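Local coordinates for IroE-like serine hydrolase (Shewanella oneidensis, PDB 3GFF), which probably hydrolyses ester bonds as a serine hydrolase of the esterase D family, built on the alpha/beta-hydrolase fold, at residues F266-Y271 and D282-L287; N136-L141 and H293-S298; P71-V76 and G258-F263; Q196-I201 and G236-Y241; S39-P44 and S298-E303. All blocks are in the same frame, centred on the assembly; numbering follows the deposited sequence.

Interaction 1 (F266-Y271 and D282-L287)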
# COMPACT_ATOMS: atom_id res chain seq x y z
N PHE A 266 -3.95 13.89 -14.37
CA PHE A 266 -5.12 13.34 -15.10
C PHE A 266 -6.43 13.68 -14.45
O PHE A 266 -7.49 13.58 -15.09
CB PHE A 266 -5.05 11.81 -15.21
CG PHE A 266 -4.04 11.29 -16.18
CD1 PHE A 266 -2.69 11.58 -16.04
CD2 PHE A 266 -4.43 10.44 -17.20
CE1 PHE A 266 -1.77 11.08 -16.91
CE2 PHE A 266 -3.50 9.91 -18.07
CZ PHE A 266 -2.16 10.23 -17.92
N ALA A 267 -6.36 14.04 -13.17
CA ALA A 267 -7.52 14.44 -12.36
C ALA A 267 -8.15 15.76 -12.86
O ALA A 267 -7.46 16.71 -13.21
CB ALA A 267 -7.11 14.57 -10.86
N ILE A 268 -9.47 15.78 -12.89
CA ILE A 268 -10.26 16.94 -13.32
C ILE A 268 -11.01 17.42 -12.08
O ILE A 268 -11.85 16.69 -11.52
CB ILE A 268 -11.26 16.54 -14.44
CG1 ILE A 268 -10.52 16.14 -15.72
CG2 ILE A 268 -12.22 17.66 -14.76
CD1 ILE A 268 -11.45 15.50 -16.79
N ASP A 269 -10.70 18.63 -11.63
CA ASP A 269 -11.35 19.22 -10.46
C ASP A 269 -12.47 20.12 -10.95
O ASP A 269 -12.23 21.24 -11.43
CB ASP A 269 -10.32 20.04 -9.69
CG ASP A 269 -10.79 20.47 -8.32
OD1 ASP A 269 -12.01 20.44 -8.02
OD2 ASP A 269 -9.91 20.84 -7.54
N ILE A 270 -13.71 19.65 -10.83
CA ILE A 270 -14.85 20.42 -11.33
C ILE A 270 -15.32 21.52 -10.38
O ILE A 270 -16.49 21.84 -10.39
CB ILE A 270 -16.07 19.49 -11.68
N TYR A 271 -14.40 22.12 -9.60
CA TYR A 271 -14.77 23.18 -8.64
C TYR A 271 -13.92 24.45 -8.85
O TYR A 271 -13.04 24.49 -9.72
CB TYR A 271 -14.67 22.65 -7.19
CG TYR A 271 -13.35 22.90 -6.48
CD1 TYR A 271 -12.15 23.07 -7.19
CD2 TYR A 271 -13.28 22.91 -5.07
CE1 TYR A 271 -10.95 23.29 -6.54
CE2 TYR A 271 -12.07 23.12 -4.40
CZ TYR A 271 -10.90 23.31 -5.15
OH TYR A 271 -9.68 23.53 -4.53
N ASP A 282 -7.07 21.23 -23.16
CA ASP A 282 -5.67 21.67 -23.08
C ASP A 282 -4.87 20.73 -22.17
O ASP A 282 -3.77 20.29 -22.53
CB ASP A 282 -5.58 23.12 -22.56
CG ASP A 282 -6.23 24.16 -23.51
OD1 ASP A 282 -6.62 23.85 -24.66
OD2 ASP A 282 -6.31 25.34 -23.09
N GLN A 283 -5.45 20.46 -20.99
CA GLN A 283 -4.89 19.54 -19.99
C GLN A 283 -4.52 18.22 -20.64
O GLN A 283 -3.40 17.71 -20.47
CB GLN A 283 -5.93 19.30 -18.86
CG GLN A 283 -5.59 18.24 -17.88
CD GLN A 283 -6.70 17.96 -16.88
OE1 GLN A 283 -7.84 18.38 -17.07
NE2 GLN A 283 -6.37 17.27 -15.80
N TYR A 284 -5.46 17.66 -21.39
CA TYR A 284 -5.18 16.39 -22.06
C TYR A 284 -4.23 16.53 -23.27
O TYR A 284 -3.54 15.58 -23.62
CB TYR A 284 -6.48 15.60 -22.30
CG TYR A 284 -6.85 14.86 -21.04
CD1 TYR A 284 -7.45 15.52 -19.97
CD2 TYR A 284 -6.56 13.51 -20.90
CE1 TYR A 284 -7.74 14.87 -18.78
CE2 TYR A 284 -6.83 12.84 -19.73
CZ TYR A 284 -7.41 13.52 -18.66
OH TYR A 284 -7.72 12.84 -17.51
N GLY A 285 -4.14 17.74 -23.84
CA GLY A 285 -3.17 18.02 -24.88
C GLY A 285 -1.76 17.91 -24.30
O GLY A 285 -0.88 17.32 -24.90
N VAL A 286 -1.58 18.45 -23.10
CA VAL A 286 -0.30 18.41 -22.42
C VAL A 286 0.07 16.96 -22.08
O VAL A 286 1.21 16.54 -22.33
CB VAL A 286 -0.28 19.29 -21.14
CG1 VAL A 286 1.09 19.16 -20.39
CG2 VAL A 286 -0.60 20.75 -21.50
N LEU A 287 -0.90 16.19 -21.55
CA LEU A 287 -0.66 14.76 -21.24
C LEU A 287 -0.26 14.00 -22.50
O LEU A 287 0.68 13.20 -22.49
CB LEU A 287 -1.88 14.10 -20.55
CG LEU A 287 -2.29 14.68 -19.19
CD1 LEU A 287 -3.53 14.01 -18.63
CD2 LEU A 287 -1.11 14.57 -18.25

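Interaction 2 (N136-L141 and H293-S298)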
# COMPACT_ATOMS: atom_id res chain seq x y z
N ASN A 136 -5.40 1.07 -24.82
CA ASN A 136 -5.43 2.44 -25.37
C ASN A 136 -4.11 3.06 -25.86
O ASN A 136 -4.09 4.26 -26.16
CB ASN A 136 -6.10 3.40 -24.38
CG ASN A 136 -5.22 3.76 -23.20
OD1 ASN A 136 -4.02 3.48 -23.18
ND2 ASN A 136 -5.82 4.46 -22.21
N GLY A 137 -3.05 2.28 -25.92
CA GLY A 137 -1.77 2.78 -26.42
C GLY A 137 -0.80 3.26 -25.37
O GLY A 137 0.34 3.53 -25.66
N ILE A 138 -1.27 3.37 -24.13
CA ILE A 138 -0.42 3.76 -23.02
C ILE A 138 0.02 2.51 -22.26
O ILE A 138 -0.81 1.82 -21.63
CB ILE A 138 -1.15 4.78 -22.09
CG1 ILE A 138 -1.58 6.02 -22.89
CG2 ILE A 138 -0.26 5.20 -20.94
CD1 ILE A 138 -0.43 6.71 -23.62
N ASN A 139 1.31 2.19 -22.35
CA ASN A 139 1.86 1.01 -21.68
C ASN A 139 2.94 1.41 -20.69
O ASN A 139 3.86 2.16 -21.04
CB ASN A 139 2.48 0.06 -22.71
CG ASN A 139 1.50 -0.36 -23.75
OD1 ASN A 139 0.49 -1.00 -23.45
ND2 ASN A 139 1.77 0.00 -25.00
N VAL A 140 2.84 0.85 -19.48
CA VAL A 140 3.73 1.15 -18.36
C VAL A 140 4.43 -0.14 -17.92
O VAL A 140 3.81 -1.16 -17.85
CB VAL A 140 2.92 1.76 -17.15
CG1 VAL A 140 3.81 2.00 -15.90
CG2 VAL A 140 2.21 3.05 -17.58
N LEU A 141 5.74 -0.07 -17.66
CA LEU A 141 6.51 -1.23 -17.17
C LEU A 141 6.95 -0.89 -15.75
O LEU A 141 7.54 0.20 -15.52
CB LEU A 141 7.72 -1.56 -18.06
CG LEU A 141 8.60 -2.78 -17.69
CD1 LEU A 141 7.81 -4.09 -17.68
CD2 LEU A 141 9.78 -2.89 -18.66
N HIS A 293 1.90 10.07 -27.08
CA HIS A 293 0.77 9.35 -27.66
C HIS A 293 -0.52 10.01 -27.17
O HIS A 293 -0.53 10.59 -26.10
CB HIS A 293 0.75 7.88 -27.21
CG HIS A 293 1.92 7.07 -27.69
ND1 HIS A 293 2.16 6.81 -29.02
CD2 HIS A 293 2.89 6.42 -26.99
CE1 HIS A 293 3.24 6.05 -29.13
NE2 HIS A 293 3.69 5.79 -27.91
N LYS A 294 -1.58 9.94 -27.97
CA LYS A 294 -2.90 10.47 -27.62
C LYS A 294 -3.41 9.99 -26.26
O LYS A 294 -3.44 8.78 -25.99
CB LYS A 294 -3.94 10.11 -28.71
CG LYS A 294 -5.39 10.27 -28.25
CD LYS A 294 -6.39 10.06 -29.37
CE LYS A 294 -6.59 11.32 -30.18
NZ LYS A 294 -7.33 12.35 -29.39
N VAL A 295 -3.79 10.94 -25.42
CA VAL A 295 -4.31 10.66 -24.08
C VAL A 295 -5.61 11.44 -23.96
O VAL A 295 -5.63 12.64 -24.21
CB VAL A 295 -3.31 11.07 -22.98
CG1 VAL A 295 -3.92 10.97 -21.55
CG2 VAL A 295 -2.05 10.25 -23.11
N THR A 296 -6.68 10.75 -23.56
CA THR A 296 -8.02 11.34 -23.46
C THR A 296 -8.69 10.95 -22.14
O THR A 296 -8.41 9.89 -21.59
CB THR A 296 -8.92 10.91 -24.64
OG1 THR A 296 -8.78 9.50 -24.84
CG2 THR A 296 -8.50 11.62 -25.94
N PRO A 297 -9.56 11.82 -21.60
CA PRO A 297 -10.18 11.45 -20.36
C PRO A 297 -10.95 10.12 -20.41
O PRO A 297 -11.65 9.84 -21.38
CB PRO A 297 -11.12 12.60 -20.08
CG PRO A 297 -10.62 13.72 -20.87
CD PRO A 297 -9.97 13.17 -22.04
N SER A 298 -10.77 9.32 -19.36
CA SER A 298 -11.48 8.08 -19.19
C SER A 298 -12.98 8.28 -19.29
O SER A 298 -13.53 9.12 -18.57
CB SER A 298 -11.18 7.47 -17.81
OG SER A 298 -12.25 6.60 -17.41
O HOH W 1 -5.30 6.98 -25.06
O HOH W 2 -2.41 6.06 -27.24

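Interaction 3 (P71-V76 and G258-F263)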
# COMPACT_ATOMS: atom_id res chain seq x y z
N PRO A 71 -11.37 8.68 -7.64
CA PRO A 71 -10.23 7.80 -7.85
C PRO A 71 -8.93 8.59 -7.99
O PRO A 71 -8.91 9.67 -8.57
CB PRO A 71 -10.60 7.04 -9.13
CG PRO A 71 -11.64 7.85 -9.81
CD PRO A 71 -12.36 8.58 -8.73
N GLN A 72 -7.85 8.04 -7.43
CA GLN A 72 -6.57 8.70 -7.40
C GLN A 72 -5.79 8.43 -8.67
O GLN A 72 -4.94 9.23 -9.07
CB GLN A 72 -5.79 8.24 -6.16
CG GLN A 72 -6.55 8.55 -4.86
CD GLN A 72 -6.76 10.04 -4.64
OE1 GLN A 72 -5.79 10.79 -4.49
NE2 GLN A 72 -8.01 10.46 -4.58
N ILE A 73 -6.03 7.28 -9.29
CA ILE A 73 -5.41 7.02 -10.57
C ILE A 73 -6.53 6.51 -11.46
O ILE A 73 -7.60 6.17 -10.96
CB ILE A 73 -4.22 6.05 -10.45
CG1 ILE A 73 -4.66 4.66 -9.97
CG2 ILE A 73 -3.14 6.62 -9.52
CD1 ILE A 73 -3.51 3.65 -9.91
N PRO A 74 -6.33 6.51 -12.79
CA PRO A 74 -7.38 5.97 -13.64
C PRO A 74 -7.41 4.43 -13.62
O PRO A 74 -6.51 3.78 -13.05
CB PRO A 74 -7.02 6.50 -15.03
CG PRO A 74 -5.61 6.84 -15.00
CD PRO A 74 -5.18 7.00 -13.56
N LYS A 75 -8.44 3.87 -14.23
CA LYS A 75 -8.56 2.42 -14.34
C LYS A 75 -7.49 1.88 -15.31
O LYS A 75 -7.21 2.50 -16.30
CB LYS A 75 -9.96 2.07 -14.84
CG LYS A 75 -11.11 2.47 -13.89
CD LYS A 75 -11.13 1.59 -12.69
CE LYS A 75 -12.40 1.77 -11.82
NZ LYS A 75 -12.49 3.10 -11.16
N VAL A 76 -6.88 0.74 -15.01
CA VAL A 76 -5.89 0.13 -15.90
C VAL A 76 -6.11 -1.38 -16.00
O VAL A 76 -6.81 -1.95 -15.18
CB VAL A 76 -4.46 0.34 -15.39
CG1 VAL A 76 -4.15 1.86 -15.25
CG2 VAL A 76 -4.25 -0.39 -14.04
N GLY A 258 5.01 6.18 -7.25
CA GLY A 258 5.36 6.22 -8.66
C GLY A 258 4.15 6.35 -9.55
O GLY A 258 4.14 7.18 -10.44
N ILE A 259 3.13 5.54 -9.29
CA ILE A 259 1.92 5.48 -10.13
C ILE A 259 1.03 6.69 -9.90
O ILE A 259 0.33 7.10 -10.83
CB ILE A 259 1.11 4.15 -9.90
CG1 ILE A 259 0.36 3.76 -11.17
CG2 ILE A 259 0.23 4.23 -8.66
CD1 ILE A 259 1.33 3.45 -12.38
N ARG A 260 1.05 7.23 -8.68
CA ARG A 260 0.35 8.42 -8.33
C ARG A 260 0.98 9.65 -9.00
O ARG A 260 0.28 10.56 -9.44
CB ARG A 260 0.24 8.61 -6.80
CG ARG A 260 -0.88 7.79 -6.15
CD ARG A 260 -0.87 7.81 -4.63
NE ARG A 260 -0.90 9.18 -4.09
CZ ARG A 260 -2.00 9.90 -3.86
NH1 ARG A 260 -3.22 9.41 -4.10
NH2 ARG A 260 -1.88 11.14 -3.39
N HIS A 261 2.29 9.70 -9.04
CA HIS A 261 2.99 10.75 -9.73
C HIS A 261 2.75 10.68 -11.25
O HIS A 261 2.49 11.69 -11.90
CB HIS A 261 4.49 10.64 -9.45
CG HIS A 261 5.31 11.55 -10.29
ND1 HIS A 261 5.36 12.91 -10.05
CD2 HIS A 261 6.09 11.32 -11.37
CE1 HIS A 261 6.16 13.48 -10.94
NE2 HIS A 261 6.61 12.54 -11.75
N LEU A 262 2.79 9.47 -11.81
CA LEU A 262 2.53 9.30 -13.24
C LEU A 262 1.15 9.81 -13.66
O LEU A 262 1.02 10.43 -14.70
CB LEU A 262 2.63 7.81 -13.65
CG LEU A 262 2.46 7.56 -15.15
CD1 LEU A 262 3.68 8.13 -15.96
CD2 LEU A 262 2.29 6.03 -15.41
N PHE A 263 0.14 9.54 -12.84
CA PHE A 263 -1.25 9.92 -13.16
C PHE A 263 -1.81 11.16 -12.47
O PHE A 263 -3.01 11.46 -12.58
CB PHE A 263 -2.16 8.73 -12.89
CG PHE A 263 -1.93 7.59 -13.82
CD1 PHE A 263 -2.13 7.75 -15.18
CD2 PHE A 263 -1.53 6.36 -13.35
CE1 PHE A 263 -1.93 6.69 -16.04
CE2 PHE A 263 -1.33 5.32 -14.19
CZ PHE A 263 -1.52 5.48 -15.54
O HOH W 3 -2.52 10.58 -8.31

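Interaction 4 (Q196-I201 and G236-Y241)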
# COMPACT_ATOMS: atom_id res chain seq x y z
N GLN A 196 9.11 8.60 -19.91
CA GLN A 196 8.97 8.86 -18.47
C GLN A 196 9.63 7.76 -17.66
O GLN A 196 9.52 6.59 -17.97
CB GLN A 196 7.50 9.03 -18.06
CG GLN A 196 6.93 10.43 -18.47
CD GLN A 196 5.43 10.57 -18.21
OE1 GLN A 196 4.62 10.22 -19.05
NE2 GLN A 196 5.06 11.14 -17.08
N LEU A 197 10.36 8.17 -16.62
CA LEU A 197 11.06 7.28 -15.72
C LEU A 197 10.85 7.79 -14.28
O LEU A 197 10.99 8.99 -14.01
CB LEU A 197 12.57 7.25 -16.00
CG LEU A 197 13.41 6.48 -14.96
CD1 LEU A 197 13.13 4.96 -14.97
CD2 LEU A 197 14.88 6.76 -15.16
N PHE A 198 10.47 6.88 -13.40
CA PHE A 198 10.38 7.16 -11.96
C PHE A 198 11.30 6.18 -11.30
O PHE A 198 11.23 4.97 -11.59
CB PHE A 198 8.94 6.97 -11.43
CG PHE A 198 8.83 7.00 -9.91
CD1 PHE A 198 8.68 8.19 -9.23
CD2 PHE A 198 8.85 5.81 -9.19
CE1 PHE A 198 8.57 8.23 -7.86
CE2 PHE A 198 8.74 5.83 -7.82
CZ PHE A 198 8.60 7.05 -7.15
N MSE A 199 12.19 6.66 -10.44
CA MSE A 199 13.04 5.78 -9.64
C MSE A 199 12.69 5.84 -8.15
O MSE A 199 12.59 6.94 -7.57
CB MSE A 199 14.53 6.14 -9.79
CG MSE A 199 15.11 5.85 -11.14
SE MSE A 199 16.92 6.50 -11.32
CE MSE A 199 17.76 5.48 -9.86
N ALA A 200 12.52 4.68 -7.52
CA ALA A 200 12.34 4.60 -6.07
C ALA A 200 13.71 4.16 -5.60
O ALA A 200 14.30 3.26 -6.22
CB ALA A 200 11.27 3.55 -5.65
N ILE A 201 14.21 4.76 -4.53
CA ILE A 201 15.52 4.44 -4.01
C ILE A 201 15.39 4.19 -2.51
O ILE A 201 15.08 5.11 -1.75
CB ILE A 201 16.56 5.59 -4.27
CG1 ILE A 201 16.60 5.96 -5.75
CG2 ILE A 201 17.97 5.16 -3.77
CD1 ILE A 201 17.45 7.21 -6.12
N GLY A 236 10.77 12.74 -18.90
CA GLY A 236 10.20 13.24 -17.64
C GLY A 236 10.74 12.28 -16.59
O GLY A 236 10.53 11.07 -16.67
N PHE A 237 11.49 12.81 -15.63
CA PHE A 237 12.15 11.99 -14.65
C PHE A 237 11.85 12.44 -13.25
O PHE A 237 11.74 13.65 -12.94
CB PHE A 237 13.67 12.05 -14.86
CG PHE A 237 14.48 11.39 -13.76
CD1 PHE A 237 14.43 10.02 -13.58
CD2 PHE A 237 15.32 12.13 -12.95
CE1 PHE A 237 15.14 9.42 -12.57
CE2 PHE A 237 16.06 11.53 -11.94
CZ PHE A 237 15.97 10.19 -11.74
N MSE A 238 11.68 11.47 -12.39
CA MSE A 238 11.68 11.83 -10.99
C MSE A 238 12.07 10.64 -10.11
O MSE A 238 11.79 9.50 -10.45
CB MSE A 238 10.39 12.57 -10.66
CG MSE A 238 9.29 11.87 -10.09
SE MSE A 238 9.19 12.45 -8.29
CE MSE A 238 10.06 14.19 -8.45
N ALA A 239 12.82 10.92 -9.05
CA ALA A 239 13.25 9.92 -8.09
C ALA A 239 12.79 10.32 -6.68
O ALA A 239 12.55 11.51 -6.41
CB ALA A 239 14.79 9.76 -8.11
N LYS A 240 12.60 9.33 -5.83
CA LYS A 240 12.30 9.55 -4.43
C LYS A 240 13.12 8.57 -3.61
O LYS A 240 13.16 7.39 -3.92
CB LYS A 240 10.81 9.43 -4.09
CG LYS A 240 10.52 9.65 -2.58
CD LYS A 240 9.04 9.66 -2.17
CE LYS A 240 8.46 11.06 -2.00
NZ LYS A 240 7.04 10.95 -1.54
N TYR A 241 13.83 9.09 -2.62
CA TYR A 241 14.63 8.31 -1.69
C TYR A 241 13.80 8.02 -0.43
O TYR A 241 13.15 8.91 0.13
CB TYR A 241 15.94 9.05 -1.33
CG TYR A 241 16.73 8.41 -0.17
CD1 TYR A 241 17.21 7.10 -0.29
CD2 TYR A 241 16.98 9.12 1.00
CE1 TYR A 241 17.92 6.51 0.72
CE2 TYR A 241 17.70 8.53 2.05
CZ TYR A 241 18.17 7.21 1.88
OH TYR A 241 18.88 6.59 2.88

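Interaction 5 (S39-P44 and S298-E303)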
# COMPACT_ATOMS: atom_id res chain seq x y z
N SER A 39 -18.53 -1.21 -21.14
CA SER A 39 -18.45 -0.22 -22.21
C SER A 39 -17.42 -0.64 -23.24
O SER A 39 -16.87 -1.73 -23.15
CB SER A 39 -18.08 1.17 -21.65
OG SER A 39 -16.73 1.22 -21.21
N LEU A 40 -17.17 0.25 -24.21
CA LEU A 40 -16.17 0.09 -25.23
C LEU A 40 -14.89 0.84 -24.87
O LEU A 40 -13.99 1.00 -25.71
CB LEU A 40 -16.72 0.57 -26.57
CG LEU A 40 -17.69 -0.44 -27.14
CD1 LEU A 40 -18.25 0.02 -28.46
CD2 LEU A 40 -16.98 -1.80 -27.29
N GLU A 41 -14.76 1.24 -23.61
CA GLU A 41 -13.58 2.00 -23.20
C GLU A 41 -12.29 1.16 -23.31
O GLU A 41 -12.29 -0.03 -23.02
CB GLU A 41 -13.78 2.58 -21.78
CG GLU A 41 -12.62 3.33 -21.23
CD GLU A 41 -12.90 4.02 -19.90
OE1 GLU A 41 -14.02 3.99 -19.39
OE2 GLU A 41 -11.95 4.61 -19.34
N ALA A 42 -11.20 1.82 -23.74
CA ALA A 42 -9.90 1.19 -23.89
C ALA A 42 -9.08 1.74 -22.74
O ALA A 42 -9.18 2.91 -22.45
CB ALA A 42 -9.26 1.56 -25.25
N TYR A 43 -8.27 0.89 -22.12
CA TYR A 43 -7.47 1.22 -20.93
C TYR A 43 -5.95 1.12 -21.15
O TYR A 43 -5.49 0.44 -22.06
CB TYR A 43 -7.85 0.24 -19.82
CG TYR A 43 -9.32 0.33 -19.47
CD1 TYR A 43 -9.78 1.28 -18.55
CD2 TYR A 43 -10.24 -0.49 -20.10
CE1 TYR A 43 -11.13 1.39 -18.25
CE2 TYR A 43 -11.61 -0.40 -19.80
CZ TYR A 43 -12.04 0.54 -18.89
OH TYR A 43 -13.38 0.66 -18.60
N PRO A 44 -5.16 1.82 -20.31
CA PRO A 44 -3.73 1.59 -20.36
C PRO A 44 -3.40 0.23 -19.80
O PRO A 44 -4.23 -0.40 -19.13
CB PRO A 44 -3.15 2.66 -19.42
CG PRO A 44 -4.32 3.35 -18.81
CD PRO A 44 -5.57 2.82 -19.30
N SER A 298 -10.77 9.32 -19.36
CA SER A 298 -11.48 8.08 -19.19
C SER A 298 -12.98 8.28 -19.29
O SER A 298 -13.53 9.12 -18.57
CB SER A 298 -11.18 7.47 -17.81
OG SER A 298 -12.25 6.60 -17.41
N GLN A 299 -13.62 7.49 -20.15
CA GLN A 299 -15.09 7.51 -20.30
C GLN A 299 -15.84 7.27 -18.96
O GLN A 299 -16.84 7.94 -18.69
CB GLN A 299 -15.51 6.43 -21.30
CG GLN A 299 -16.80 6.73 -22.05
CD GLN A 299 -16.57 7.56 -23.32
OE1 GLN A 299 -15.47 7.55 -23.91
NE2 GLN A 299 -17.62 8.27 -23.77
N GLN A 300 -15.40 6.30 -18.15
CA GLN A 300 -16.03 6.02 -16.83
C GLN A 300 -15.95 7.23 -15.90
O GLN A 300 -16.90 7.55 -15.21
CB GLN A 300 -15.28 4.93 -16.04
CG GLN A 300 -15.48 3.53 -16.46
CD GLN A 300 -14.73 2.58 -15.58
OE1 GLN A 300 -14.79 2.68 -14.35
NE2 GLN A 300 -14.03 1.62 -16.21
N TYR A 301 -14.75 7.80 -15.85
CA TYR A 301 -14.42 8.96 -15.02
C TYR A 301 -15.32 10.13 -15.36
O TYR A 301 -15.89 10.74 -14.47
CB TYR A 301 -12.92 9.30 -15.19
CG TYR A 301 -12.40 10.44 -14.33
CD1 TYR A 301 -12.59 10.43 -12.94
CD2 TYR A 301 -11.68 11.50 -14.89
CE1 TYR A 301 -12.09 11.45 -12.14
CE2 TYR A 301 -11.18 12.53 -14.10
CZ TYR A 301 -11.39 12.50 -12.73
OH TYR A 301 -10.91 13.51 -11.94
N LEU A 302 -15.46 10.43 -16.64
CA LEU A 302 -16.33 11.51 -17.08
C LEU A 302 -17.75 11.26 -16.62
O LEU A 302 -18.39 12.15 -16.08
CB LEU A 302 -16.32 11.66 -18.60
CG LEU A 302 -15.08 12.22 -19.25
CD1 LEU A 302 -15.42 12.42 -20.71
CD2 LEU A 302 -14.67 13.54 -18.60
N GLU A 303 -18.22 10.03 -16.84
CA GLU A 303 -19.57 9.62 -16.43
C GLU A 303 -19.75 9.76 -14.91
O GLU A 303 -20.84 10.12 -14.44
CB GLU A 303 -19.87 8.20 -16.90

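Interaction 1 (F266-Y271 and D282-L287)
L287 CD1 lies over the centre of one face of the F266 ring, 3.6 Å from the ring centroid and 12° off the normal, a clean CH-pi contact. The same methyl covers the rim of one face of the Y284 ring, so that a leucine branch fills the corner between two aromatic planes set at 82°. Near the plane of Y284, at its edge, sits F266 O; it accepts a short 2.5 Å bond from Y284 OH, which lies on a carbonyl lone pair. Q283, with CG anti to the backbone N (chi1 171°) and its chain extended, brings NE2 to within 2.9 Å of A267 O, well above that carbonyl plane, and NE2 also donates to D265 O. An alanine at F266 would probably leave L287 CD1 without its aromatic face and open a gap beside Y284, while the backbone acceptor stayed. Two side-chain donors of helix 277-291, Y284 OH and Q283 NE2, thus satisfy the successive carbonyls F266 O and A267 O, pinning a loop that lacks regular structure to the helix.

Interaction 2 (N136-L141 and H293-S298)
K294 O and N136 O are joined by two waters, each donating to both carbonyls. One water is 2.8 Å from K294 O, the other 2.7 Å from N136 O, and each has a longer bond at its opposite end. Two backbone acceptors that could not bond to each other are thereby bridged. The turn beside them is an Asx turn: N136 OD1 accepts from I138 N at 2.9 Å. G137 suits the middle of it, because at its positive phi (95°) a side chain would press on the preceding carbonyl oxygen. The apolar part is small. I138 CD1, placed by chi2 (-56°), touches V295 CG2 at 3.9 Å and H293 CB at 4.0 Å. Branched I138 and V295 fit a buried seam, which F291 and P44 extend around I138 and Y284 and L287 around V295, while H293 is exposed. The contact thus ties a C-terminal loop to the start of strand 138-144, the central strand that probably runs, as in other alpha/beta-hydrolases, to the nucleophile elbow.

Interaction 3 (P71-V76 and G258-F263)
I73, P74 and F263 form the apolar centre where the loop entering strand 77-81 of this alpha/beta-hydrolase sheet meets the last turns of helix 250-263. P74 makes a CH-pi contact: its CD is 3.7 Å from the centroid of the F263 ring, 26° off the normal and displaced toward the rim, while L262 CD2 lies over the opposite face. A proline serves well here, since its rigid ring offers CH groups to a flat partner. I73 places CB 4.0 Å from F263 CD2. Its CG1 stands between the backbone N and the carbonyl carbon (chi1 64°), the crowded position, and from there the chain carries CD1 to 4.0 Å from I259 CG2. L62 and L65 of helix 51-65 pack on both isoleucines.

The polar part lies at the partly exposed margin. A bridging water donates to Q72 O at 2.9 Å and to R260 O at 3.0 Å, linking loop to helix. The R260 guanidinium also reaches the second subunit, where NH2 donates to E244 O of that chain. Q72 and R260 run side by side, amide and guanidinium nearly coplanar, and R260 NH1 donates at 2.9 Å to an in-plane lone pair of Q72 OE1.

Interaction 4 (Q196-I201 and G236-Y241)
M199 and L197 both meet the edge of the F237 ring, through CG of each and the selenium of M199, a selenomethionine. The selenium lies 3.6 Å from F237 CE1 in a Met-aromatic contact, and L197 CD2 is 3.7 Å from F237 CD1. F237 CG is anti to the backbone N (chi1 171°), which sends the ring alongside L197. On the same face of the sheet, A239 is small enough for M199 CB to approach its CB at 4.0 Å and for I201 CD1 to settle beside it. On the opposite face of the sheet, F198 CD1 touches M238 CG at 3.8 Å. The backbones pair as parallel strands: L197 N donates to G236 O at 2.9 Å and M238 N to L197 O at 3.0 Å, a pattern repeated through M199 and I201. Strand 235-241 ends the sheet within the chain, and the two strands are joined by a beta-alpha-beta connection through helix 215-230. That helix lays L227 against L197 and F237. Across the sheet, helix 250-263 brings L262 to Q196 and H261 to M238.

Interaction 5 (S39-P44 and S298-E303)
The N-terminus of helix 299-311 is held by S298 at its N-cap position and by E41, which reaches across from the loop before strand 43-48. E41 CG is anti to the backbone N (chi1 178°) and the chain beyond is extended, which delivers the carboxylate to the first turn of the helix. OE1 accepts from Q300 N at 3.0 Å, from the syn side though 35° out of the carboxylate plane. OE2 takes the hydroxyl of S298, 2.8 Å from OG, also syn and closer to the plane. S298 OG in turn accepts from Y301 N at 3.2 Å, nearly straight at 172°, so a small hydroxyl side chain both caps the helix and grips the carboxylate. E41 CG also rests over the rim of one face of the Y43 ring. Y43 OH accepts from Q300 NE2 at 2.7 Å and lies in the amide plane of Q300, whose NE2 also donates to E34 O. On the loop side, S39 OG accepts from E41 N in an ST turn. An alanine at E41 would probably leave Q300 N and S298 OG without this acceptor and free the helix start to shift from the loop. The buried carboxylate, bonded to the Q300 N-H and the S298 hydroxyl at the N-terminal end of a helix, is likely to be stabilised in its charged form.

Interactions 2 and 5 share S298, their centres are 11 Å apart, and their strands are sheet neighbours, N136 N meeting Y43 O at 2.8 Å in a probable hydrogen bond. Interaction 1 joins both: V295 packs on F266 and Y284, and I268 N lies 2.8 Å from Y301 OH. Interaction 3 meets interaction 5 through K75, beside Y43 and Q300, and interaction 4 through G258 CA, 3.5 Å from F198 CE2. Thus interactions 1, 2 and 5 gather where strands 43-48 and 138-144 begin, while interaction 4 is about 28 Å from interaction 5, centre to centre. The I201 side chain of interaction 4 touches part of the probable S145-H247-D169 triad.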